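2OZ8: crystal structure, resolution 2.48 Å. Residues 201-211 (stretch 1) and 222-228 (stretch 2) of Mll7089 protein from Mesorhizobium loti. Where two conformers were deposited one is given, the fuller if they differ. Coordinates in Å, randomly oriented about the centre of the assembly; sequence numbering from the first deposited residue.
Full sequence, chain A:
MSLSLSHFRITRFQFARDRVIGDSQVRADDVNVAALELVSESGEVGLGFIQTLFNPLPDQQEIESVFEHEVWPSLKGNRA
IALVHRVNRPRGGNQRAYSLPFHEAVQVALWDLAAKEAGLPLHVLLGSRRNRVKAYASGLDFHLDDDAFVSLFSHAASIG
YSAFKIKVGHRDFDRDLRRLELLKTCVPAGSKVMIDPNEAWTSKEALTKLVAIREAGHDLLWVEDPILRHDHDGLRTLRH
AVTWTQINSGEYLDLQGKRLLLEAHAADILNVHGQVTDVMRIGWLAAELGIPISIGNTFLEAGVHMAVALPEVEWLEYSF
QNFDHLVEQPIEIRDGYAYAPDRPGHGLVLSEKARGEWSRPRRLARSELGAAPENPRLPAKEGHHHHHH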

# COMPACT_ATOMS: atom_id res chain seq x y z
N TRP A 201 13.31 -23.72 -8.60
CA TRP A 201 13.54 -22.51 -9.43
C TRP A 201 13.46 -21.23 -8.61
O TRP A 201 12.87 -21.21 -7.55
CB TRP A 201 12.56 -22.48 -10.59
CG TRP A 201 12.67 -23.66 -11.50
CD1 TRP A 201 13.76 -24.44 -11.70
CD2 TRP A 201 11.65 -24.14 -12.40
NE1 TRP A 201 13.49 -25.40 -12.67
CE2 TRP A 201 12.21 -25.25 -13.10
CE3 TRP A 201 10.35 -23.74 -12.68
CZ2 TRP A 201 11.50 -25.97 -14.09
CZ3 TRP A 201 9.63 -24.46 -13.68
CH2 TRP A 201 10.22 -25.56 -14.37
N THR A 202 14.14 -20.18 -9.05
CA THR A 202 13.87 -18.82 -8.61
C THR A 202 12.77 -18.19 -9.53
O THR A 202 12.47 -18.69 -10.65
CB THR A 202 15.19 -17.99 -8.64
OG1 THR A 202 15.82 -18.15 -9.91
CG2 THR A 202 16.19 -18.43 -7.53
N SER A 203 12.16 -17.10 -9.10
CA SER A 203 10.97 -16.60 -9.82
C SER A 203 11.13 -16.32 -11.31
O SER A 203 10.30 -16.83 -12.10
CB SER A 203 10.30 -15.40 -9.14
OG SER A 203 11.19 -14.32 -9.08
N LYS A 204 12.16 -15.57 -11.72
CA LYS A 204 12.27 -15.28 -13.16
C LYS A 204 12.71 -16.46 -13.97
O LYS A 204 12.28 -16.64 -15.11
CB LYS A 204 13.08 -13.98 -13.46
CG LYS A 204 13.11 -13.51 -14.92
CD LYS A 204 11.74 -13.36 -15.55
CE LYS A 204 10.95 -12.15 -14.97
NZ LYS A 204 11.46 -10.81 -15.35
N GLU A 205 13.56 -17.30 -13.38
CA GLU A 205 13.90 -18.63 -13.93
C GLU A 205 12.67 -19.52 -14.12
O GLU A 205 12.50 -20.07 -15.21
CB GLU A 205 14.88 -19.34 -13.01
CG GLU A 205 15.30 -20.70 -13.56
CD GLU A 205 16.00 -21.57 -12.51
OE1 GLU A 205 16.09 -21.21 -11.31
OE2 GLU A 205 16.49 -22.63 -12.90
N ALA A 206 11.79 -19.63 -13.12
CA ALA A 206 10.49 -20.36 -13.32
C ALA A 206 9.75 -19.84 -14.54
O ALA A 206 9.38 -20.60 -15.43
CB ALA A 206 9.60 -20.26 -12.13
N LEU A 207 9.60 -18.52 -14.61
CA LEU A 207 8.87 -17.91 -15.70
C LEU A 207 9.50 -18.11 -17.11
O LEU A 207 8.79 -18.37 -18.06
CB LEU A 207 8.63 -16.43 -15.39
CG LEU A 207 7.80 -15.55 -16.31
CD1 LEU A 207 6.66 -16.23 -17.06
CD2 LEU A 207 7.28 -14.47 -15.44
N THR A 208 10.82 -18.02 -17.23
CA THR A 208 11.44 -18.27 -18.54
C THR A 208 11.40 -19.74 -18.92
O THR A 208 11.27 -20.06 -20.08
CB THR A 208 12.90 -17.74 -18.62
OG1 THR A 208 13.73 -18.48 -17.73
CG2 THR A 208 12.95 -16.25 -18.21
N LYS A 209 11.47 -20.62 -17.94
CA LYS A 209 11.25 -22.06 -18.18
C LYS A 209 9.81 -22.39 -18.59
O LYS A 209 9.58 -23.14 -19.54
CB LYS A 209 11.75 -22.87 -16.97
CG LYS A 209 13.29 -22.83 -16.97
CD LYS A 209 13.93 -23.61 -15.91
CE LYS A 209 15.39 -23.31 -15.90
NZ LYS A 209 16.12 -24.25 -15.01
N LEU A 210 8.83 -21.78 -17.92
CA LEU A 210 7.45 -21.92 -18.36
C LEU A 210 7.24 -21.42 -19.80
O LEU A 210 6.50 -22.04 -20.59
CB LEU A 210 6.49 -21.25 -17.38
CG LEU A 210 6.47 -21.98 -16.02
CD1 LEU A 210 5.82 -21.18 -14.92
CD2 LEU A 210 5.85 -23.38 -16.18
N VAL A 211 7.91 -20.34 -20.16
CA VAL A 211 7.80 -19.84 -21.54
C VAL A 211 8.41 -20.86 -22.53
O VAL A 211 7.77 -21.20 -23.55
CB VAL A 211 8.48 -18.44 -21.69
CG1 VAL A 211 8.68 -18.07 -23.18
CG2 VAL A 211 7.69 -17.36 -20.91
N TRP A 222 -1.15 -27.04 -14.79
CA TRP A 222 -0.58 -26.23 -13.69
C TRP A 222 0.87 -26.59 -13.44
O TRP A 222 1.35 -27.65 -13.82
CB TRP A 222 -1.42 -26.27 -12.38
CG TRP A 222 -1.35 -27.52 -11.50
CD1 TRP A 222 -0.25 -28.05 -10.89
CD2 TRP A 222 -2.46 -28.34 -11.07
NE1 TRP A 222 -0.58 -29.15 -10.14
CE2 TRP A 222 -1.93 -29.36 -10.24
CE3 TRP A 222 -3.83 -28.31 -11.30
CZ2 TRP A 222 -2.74 -30.35 -9.64
CZ3 TRP A 222 -4.61 -29.25 -10.73
CH2 TRP A 222 -4.08 -30.28 -9.91
N VAL A 223 1.56 -25.64 -12.84
CA VAL A 223 2.89 -25.85 -12.31
C VAL A 223 2.76 -25.74 -10.79
O VAL A 223 2.15 -24.80 -10.25
CB VAL A 223 3.95 -24.86 -12.91
CG1 VAL A 223 3.53 -23.40 -12.74
CG2 VAL A 223 5.34 -25.10 -12.31
N GLU A 224 3.32 -26.73 -10.09
CA GLU A 224 3.13 -26.83 -8.67
C GLU A 224 4.40 -26.47 -7.92
O GLU A 224 5.45 -26.93 -8.28
CB GLU A 224 2.78 -28.27 -8.40
CG GLU A 224 1.97 -28.50 -7.15
CD GLU A 224 1.32 -29.88 -7.13
OE1 GLU A 224 0.74 -30.34 -8.16
OE2 GLU A 224 1.39 -30.49 -6.05
N ASP A 225 4.31 -25.68 -6.87
CA ASP A 225 5.47 -25.26 -6.10
C ASP A 225 6.74 -24.94 -6.91
O ASP A 225 7.79 -25.52 -6.67
CB ASP A 225 5.80 -26.30 -5.04
CG ASP A 225 4.61 -26.67 -4.21
OD1 ASP A 225 3.95 -25.77 -3.66
OD2 ASP A 225 4.32 -27.89 -4.11
N PRO A 226 6.67 -23.98 -7.86
CA PRO A 226 7.85 -23.82 -8.71
C PRO A 226 9.06 -23.19 -7.99
O PRO A 226 10.19 -23.39 -8.44
CB PRO A 226 7.36 -22.89 -9.83
CG PRO A 226 6.18 -22.15 -9.28
CD PRO A 226 5.57 -23.03 -8.19
N ILE A 227 8.83 -22.48 -6.87
CA ILE A 227 9.84 -21.66 -6.22
C ILE A 227 9.61 -21.72 -4.70
O ILE A 227 8.57 -22.18 -4.22
CB ILE A 227 9.80 -20.14 -6.72
CG1 ILE A 227 8.48 -19.43 -6.31
CG2 ILE A 227 10.01 -20.00 -8.24
CD1 ILE A 227 8.42 -17.91 -6.40
N LEU A 228 10.64 -21.28 -3.96
CA LEU A 228 10.58 -21.03 -2.52
C LEU A 228 9.22 -20.59 -2.10
O LEU A 228 8.74 -19.56 -2.54
CB LEU A 228 11.60 -19.94 -2.16
CG LEU A 228 12.14 -20.04 -0.74
CD1 LEU A 228 12.67 -21.47 -0.48
CD2 LEU A 228 13.21 -19.00 -0.44
O HOH W 1 12.92 -19.99 -5.17

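Stretch 1 enters as a short loop and turns into a helix that begins at S203 and runs on past V211, while stretch 2 leaves a strand, W222 to E224, and continues as loop. The two backbones come closest where both are loop, with W201 CA and I227 CA 5.0 Å apart; farther along, where helix faces strand, L210 CA and V223 CA stand 8.5 Å apart, leaving room for side chains between them. One direct hydrogen bond joins the stretches, from W201 N to P226 O at 3.1 Å. Next to it, I227 CA approaches W201 O at 3.3 Å in a CA-H...O contact. That same carbonyl accepts a hydrogen bond from a water, whose oxygen is 2.7 Å from W201 O; the water in turn accepts one from L228 N at 2.9 Å. It thus bridges two backbone groups whose own separation, 4.2 Å from W201 O to L228 N, is too long for a direct bond.

The side chains add an apolar seam. I227 points toward stretch 1 and places its CG2 against the start of the helix, 3.5 Å from T202 C and 3.9 Å from A206 CB. A206, one turn into the helix, also meets P226, CB to CB at 4.2 Å. P226 CB lies 4.2 Å from W201 CE3 as well, so the proline serves both the indole and the alanine. One turn beyond A206, L210 reaches V223, CD1 to CG1 at 3.9 Å, a contact of branched aliphatic groups across the wider gap.

Within stretch 1, E205 holds two partners: a hydrogen bond from T202 N to its OE1 at 3.2 Å and a salt bridge from K209 NZ to its OE2 at 2.7 Å. The lesson is a backbone bond and a water bridge where the loops meet, with apolar side chains packed there and on to L210 and V223.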